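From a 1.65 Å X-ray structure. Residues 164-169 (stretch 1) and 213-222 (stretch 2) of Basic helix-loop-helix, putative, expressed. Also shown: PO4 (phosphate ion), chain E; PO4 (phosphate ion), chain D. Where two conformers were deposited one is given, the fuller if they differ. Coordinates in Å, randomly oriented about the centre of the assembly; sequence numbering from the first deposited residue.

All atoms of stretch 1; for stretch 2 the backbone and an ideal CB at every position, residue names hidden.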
ATOM      1  N   ARG A 164      13.283  -6.217  -4.096  1.00 16.51           N
ATOM      2  CA  ARG A 164      14.290  -5.239  -3.793  0.50 16.61           C
ATOM      3  C   ARG A 164      13.611  -3.923  -3.504  1.00 16.92           C
ATOM      4  O   ARG A 164      12.456  -3.701  -3.940  1.00 15.38           O
ATOM      5  CB  ARG A 164      15.316  -5.138  -4.921  0.50 18.79           C
ATOM      6  CG  ARG A 164      16.086  -6.476  -5.136  0.50 23.11           C
ATOM      7  CD  ARG A 164      17.099  -6.404  -6.264  0.50 28.81           C
ATOM      8  NE  ARG A 164      17.730  -7.696  -6.531  0.50 35.57           N
ATOM      9  CZ  ARG A 164      18.354  -8.017  -7.671  0.50 36.86           C
ATOM     10  NH1 ARG A 164      18.381  -7.168  -8.706  0.50 40.01           N
ATOM     11  NH2 ARG A 164      18.906  -9.210  -7.793  0.50 41.49           N
ATOM     12  N   PRO A 165      14.280  -3.049  -2.720  1.00 17.95           N
ATOM     13  CA  PRO A 165      13.588  -1.789  -2.325  1.00 17.62           C
ATOM     14  C   PRO A 165      13.177  -0.979  -3.535  1.00 16.06           C
ATOM     15  O   PRO A 165      13.930  -0.844  -4.489  1.00 16.23           O
ATOM     16  CB  PRO A 165      14.642  -1.063  -1.443  1.00 19.75           C
ATOM     17  CG  PRO A 165      15.477  -2.199  -0.890  1.00 21.07           C
ATOM     18  CD  PRO A 165      15.632  -3.112  -2.113  1.00 20.84           C
ATOM     19  N   GLY A 166      11.933  -0.477  -3.507  1.00 13.80           N
ATOM     20  CA  GLY A 166      11.440   0.322  -4.583  1.00 13.70           C
ATOM     21  C   GLY A 166      10.633  -0.437  -5.594  1.00 14.75           C
ATOM     22  O   GLY A 166      10.426   0.039  -6.678  1.00 17.60           O
ATOM     23  N   SER A 167      10.279  -1.661  -5.276  1.00 14.30           N
ATOM     24  CA  SER A 167       9.559  -2.531  -6.215  1.00 15.73           C
ATOM     25  C   SER A 167       8.390  -3.221  -5.536  1.00 14.30           C
ATOM     26  O   SER A 167       8.197  -3.149  -4.284  1.00 14.99           O
ATOM     27  CB  SER A 167      10.494  -3.544  -6.838  1.00 17.33           C
ATOM     28  OG  SER A 167      10.939  -4.468  -5.892  1.00 18.74           O
ATOM     29  N   SER A 168       7.547  -3.840  -6.340  1.00 12.88           N
ATOM     30  CA  SER A 168       6.340  -4.441  -5.815  1.00 14.07           C
ATOM     31  C   SER A 168       5.985  -5.643  -6.674  1.00 15.67           C
ATOM     32  O   SER A 168       6.535  -5.804  -7.779  1.00 14.78           O
ATOM     33  CB  SER A 168       5.201  -3.447  -5.770  1.00 16.28           C
ATOM     34  OG  SER A 168       4.844  -3.048  -7.059  1.00 17.30           O
ATOM     35  N   VAL A 169       5.106  -6.504  -6.164  1.00 13.59           N
ATOM     36  CA  VAL A 169       4.599  -7.656  -6.915  1.00 14.28           C
ATOM     37  C   VAL A 169       3.138  -7.913  -6.570  1.00 14.38           C
ATOM     38  O   VAL A 169       2.765  -7.879  -5.435  1.00 13.97           O
ATOM     39  CB  VAL A 169       5.459  -8.932  -6.678  1.00 15.77           C
ATOM     40  CG1 VAL A 169       5.475  -9.339  -5.258  1.00 16.22           C
ATOM     41  CG2 VAL A 169       4.976 -10.083  -7.568  1.00 14.99           C
ATOM     42  N   UNK A 213      14.090   8.781  -3.494  1.00 17.88           N
ATOM     43  CA  UNK A 213      13.971   8.138  -4.817  1.00 18.45           C
ATOM     44  C   UNK A 213      13.334   6.759  -4.683  1.00 16.11           C
ATOM     45  O   UNK A 213      12.426   6.417  -5.460  1.00 16.53           O
ATOM     46  CB  UNK A 213      15.341   8.020  -5.488  1.00 18.45           C
ATOM     47  N   UNK A 214      13.790   5.966  -3.728  1.00 15.14           N
ATOM     48  CA  UNK A 214      13.305   4.588  -3.604  1.00 15.92           C
ATOM     49  C   UNK A 214      11.829   4.580  -3.155  1.00 15.64           C
ATOM     50  O   UNK A 214      11.045   3.755  -3.605  1.00 14.46           O
ATOM     51  CB  UNK A 214      14.170   3.805  -2.614  1.00 15.92           C
ATOM     52  N   UNK A 215      11.438   5.502  -2.272  1.00 15.17           N
ATOM     53  CA  UNK A 215      10.013   5.525  -1.855  1.00 14.95           C
ATOM     54  C   UNK A 215       9.136   5.972  -3.030  1.00 15.66           C
ATOM     55  O   UNK A 215       8.061   5.395  -3.243  1.00 15.99           O
ATOM     56  CB  UNK A 215       9.808   6.457  -0.659  1.00 14.95           C
ATOM     57  N   UNK A 216       9.579   6.977  -3.811  1.00 15.41           N
ATOM     58  CA  UNK A 216       8.887   7.370  -5.072  1.00 16.49           C
ATOM     59  C   UNK A 216       8.710   6.140  -5.940  1.00 15.21           C
ATOM     60  O   UNK A 216       7.624   5.876  -6.460  1.00 16.92           O
ATOM     61  CB  UNK A 216       9.668   8.444  -5.832  1.00 16.49           C
ATOM     62  N   UNK A 217       9.812   5.413  -6.163  1.00 13.77           N
ATOM     63  CA  UNK A 217       9.776   4.193  -6.998  1.00 13.50           C
ATOM     64  C   UNK A 217       8.807   3.129  -6.457  1.00 13.25           C
ATOM     65  O   UNK A 217       8.130   2.493  -7.245  1.00 13.70           O
ATOM     66  CB  UNK A 217      11.180   3.593  -7.098  1.00 13.50           C
ATOM     67  N   UNK A 218       8.778   2.940  -5.145  1.00 12.86           N
ATOM     68  CA  UNK A 218       7.864   1.966  -4.510  1.00 12.57           C
ATOM     69  C   UNK A 218       6.430   2.334  -4.807  1.00 12.64           C
ATOM     70  O   UNK A 218       5.626   1.490  -5.236  1.00 12.54           O
ATOM     71  CB  UNK A 218       8.085   1.903  -2.997  1.00 12.57           C
ATOM     72  N   UNK A 219       6.088   3.600  -4.639  1.00 12.18           N
ATOM     73  CA  UNK A 219       4.682   4.006  -4.905  1.00 12.92           C
ATOM     74  C   UNK A 219       4.337   3.905  -6.384  1.00 13.10           C
ATOM     75  O   UNK A 219       3.247   3.360  -6.751  1.00 12.07           O
ATOM     76  CB  UNK A 219       4.437   5.438  -4.425  1.00 12.92           C
ATOM     77  N   UNK A 220       5.258   4.314  -7.243  1.00 13.19           N
ATOM     78  CA  UNK A 220       4.959   4.216  -8.717  1.00 14.87           C
ATOM     79  C   UNK A 220       4.819   2.779  -9.133  1.00 13.73           C
ATOM     80  O   UNK A 220       3.879   2.435  -9.860  1.00 15.12           O
ATOM     81  CB  UNK A 220       6.055   4.877  -9.556  1.00 14.87           C
ATOM     82  N   UNK A 221       5.627   1.887  -8.546  1.00 12.33           N
ATOM     83  CA  UNK A 221       5.579   0.497  -8.862  0.70 13.28           C
ATOM     84  C   UNK A 221       4.218  -0.112  -8.408  1.00 12.34           C
ATOM     85  O   UNK A 221       3.567  -0.897  -9.140  1.00 12.23           O
ATOM     86  CB  UNK A 221       6.760  -0.222  -8.206  0.70 13.28           C
ATOM     87  N   UNK A 222       3.831   0.214  -7.192  1.00 11.76           N
ATOM     88  CA  UNK A 222       2.546  -0.154  -6.629  1.00 11.02           C
ATOM     89  C   UNK A 222       1.397   0.266  -7.552  1.00 12.03           C
ATOM     90  O   UNK A 222       0.555  -0.560  -7.917  1.00 12.19           O
ATOM     91  CB  UNK A 222       2.377   0.479  -5.247  1.00 11.02           C
TER
HETATM   92  P   PO4 E 303       9.078  15.239  -4.183  1.00 49.76           P
HETATM   93  O1  PO4 E 303       9.036  16.309  -3.089  1.00 50.92           O
HETATM   94  O2  PO4 E 303       9.355  15.863  -5.551  1.00 47.05           O
HETATM   95  O3  PO4 E 303      10.214  14.244  -3.894  1.00 42.20           O
HETATM   96  O4  PO4 E 303       7.695  14.537  -4.240  1.00 44.64           O
HETATM   97  P   PO4 D 302       6.452   9.424 -11.128  1.00 39.99           P
HETATM   98  O1  PO4 D 302       5.790   9.987  -9.800  1.00 33.12           O
HETATM   99  O2  PO4 D 302       7.003   8.028 -10.855  1.00 38.69           O
HETATM  100  O3  PO4 D 302       7.541  10.446 -11.639  1.00 41.08           O
HETATM  101  O4  PO4 D 302       5.376   9.306 -12.212  1.00 45.91           O

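Stretch 2 is a continuous helix whose axis comes within 6.7 Å of the axis of the strand in stretch 1, running roughly in the same direction, at 25°. The turn before that strand, type II from Arg-164 to Ser-167, brings Gly-166 against the helix backbone.

At position 213 the ideal CB has nothing of stretch 1 within 5.5 Å, so many helix-compatible residues would suit, long polar ones included. It is Lys-213, whose NZ forms a long salt bridge, 3.7 Å, with OE2 of the residue at 217, one helical turn on.

Position 214 points sideways, its ideal CB 4.8 Å from Gly-166 CA, with the proline ring nearby. An aliphatic side chain of moderate size could fill that gap. Ile-214 does so: its CG2 lies 3.8 Å from Pro-165 CB and 3.5 Å from Gly-166 N. Its backbone also takes part, with Gly-166 CA 3.6 Å from Ile-214 O in a CA-H...O contact.

Positions 215 and 216 receive nothing from stretch 1, which leaves their choice open. The first points away and is Leu-215. The second has a phosphate in front of it, inviting a donor; His-216 gives a hydrogen bond from NE2 to O3 of the chain E phosphate, 2.7 Å.

Position 217 points toward stretch 1, but its ideal CB is already 3.7 Å from Gly-166 O. A flexible chain that can turn aside, such as Glu, Gln or Lys, would fit. Glu-217 is found, its carboxylate reaching back to Lys-213.

At 218 the CA atoms of the two stretches come closest, the CA of this residue lying 3.9 Å from Gly-166 CA. The ideal CB, 4.0 Å from Gly-166 CA, favours a small residue, and Ala-218 packs there with its single methyl.

Position 219 points away, so stretch 1 sets no limit; it is Tyr-219. Position 220 points sideways, beyond reach of stretch 1 but near the second phosphate, where a small donor would serve. Thr-220 OG1 donates to O2 of the chain D phosphate, 2.7 Å.

Position 221 points toward the strand, its ideal CB 3.6 Å from Ser-168 OG. A short polar side chain is the natural fit, Ser, Thr or perhaps Asn. Ser-221, with chi1 t, places OG 2.7 Å from Ser-168 OG in a hydrogen bond that either hydroxyl could donate.

Position 222 points sideways, its ideal CB 4.7 Å from Ser-168 OG, so several side chains, apolar ones among them, could pass alongside. Leu-222 makes only a slight contact there.

Stretch 2, residues 213-222: KILHEAYTSL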
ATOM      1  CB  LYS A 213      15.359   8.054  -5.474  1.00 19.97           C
ATOM      2  CG  LYS A 213      15.405   7.326  -6.816  1.00 23.91           C
ATOM      3  CD  LYS A 213      16.882   7.258  -7.271  1.00 29.95           C
ATOM      4  CE  LYS A 213      17.126   6.202  -8.289  1.00 38.18           C
ATOM      5  NZ  LYS A 213      16.779   6.689  -9.624  1.00 37.17           N
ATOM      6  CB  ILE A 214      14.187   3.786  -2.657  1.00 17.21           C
ATOM      7  CG1 ILE A 214      15.595   3.625  -3.273  1.00 19.80           C
ATOM      8  CG2 ILE A 214      13.605   2.427  -2.376  1.00 16.80           C
ATOM      9  CD1 ILE A 214      16.546   2.894  -2.389  1.00 26.97           C
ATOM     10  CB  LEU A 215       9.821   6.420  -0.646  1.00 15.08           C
ATOM     11  CG  LEU A 215       8.396   6.403  -0.045  1.00 14.67           C
ATOM     12  CD1 LEU A 215       8.058   5.075   0.480  1.00 14.12           C
ATOM     13  CD2 LEU A 215       8.266   7.450   1.020  1.00 16.27           C
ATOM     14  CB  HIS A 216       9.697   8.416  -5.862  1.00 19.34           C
ATOM     15  CG  HIS A 216       9.333   9.835  -5.574  1.00 24.06           C
ATOM     16  ND1 HIS A 216       8.175  10.401  -6.046  1.00 27.11           N
ATOM     17  CD2 HIS A 216      10.033  10.848  -4.956  1.00 25.11           C
ATOM     18  CE1 HIS A 216       8.121  11.675  -5.655  1.00 31.61           C
ATOM     19  NE2 HIS A 216       9.232  11.965  -4.987  1.00 27.76           N
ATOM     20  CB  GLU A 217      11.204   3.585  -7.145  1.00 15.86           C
ATOM     21  CG  GLU A 217      12.118   4.400  -8.016  1.00 19.25           C
ATOM     22  CD  GLU A 217      13.577   3.875  -8.014  1.00 25.50           C
ATOM     23  OE1 GLU A 217      14.032   3.341  -6.985  1.00 30.87           O
ATOM     24  OE2 GLU A 217      14.284   4.084  -9.016  1.00 32.59           O
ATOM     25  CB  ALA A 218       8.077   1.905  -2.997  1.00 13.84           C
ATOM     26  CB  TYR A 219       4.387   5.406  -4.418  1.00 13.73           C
ATOM     27  CG  TYR A 219       4.081   5.465  -2.957  1.00 12.87           C
ATOM     28  CD1 TYR A 219       2.946   4.838  -2.436  1.00 14.83           C
ATOM     29  CD2 TYR A 219       4.940   6.058  -2.061  1.00 13.41           C
ATOM     30  CE1 TYR A 219       2.658   4.875  -1.091  1.00 13.81           C
ATOM     31  CE2 TYR A 219       4.681   6.069  -0.694  1.00 14.16           C
ATOM     32  CZ  TYR A 219       3.521   5.494  -0.191  1.00 14.28           C
ATOM     33  OH  TYR A 219       3.245   5.407   1.137  1.00 15.03           O
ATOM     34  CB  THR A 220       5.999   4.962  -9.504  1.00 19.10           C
ATOM     35  OG1 THR A 220       5.876   6.346  -9.134  1.00 19.99           O
ATOM     36  CG2 THR A 220       5.722   4.831 -11.029  1.00 21.05           C
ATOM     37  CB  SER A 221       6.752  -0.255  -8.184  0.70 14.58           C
ATOM     38  OG  SER A 221       6.651  -1.645  -8.451  0.70 14.96           O
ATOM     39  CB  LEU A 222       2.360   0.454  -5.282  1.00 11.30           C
ATOM     40  CG  LEU A 222       0.989   0.370  -4.649  1.00 11.07           C
ATOM     41  CD1 LEU A 222       0.515  -1.081  -4.511  1.00 10.96           C
ATOM     42  CD2 LEU A 222       0.970   1.121  -3.348  1.00 12.01           C
TER
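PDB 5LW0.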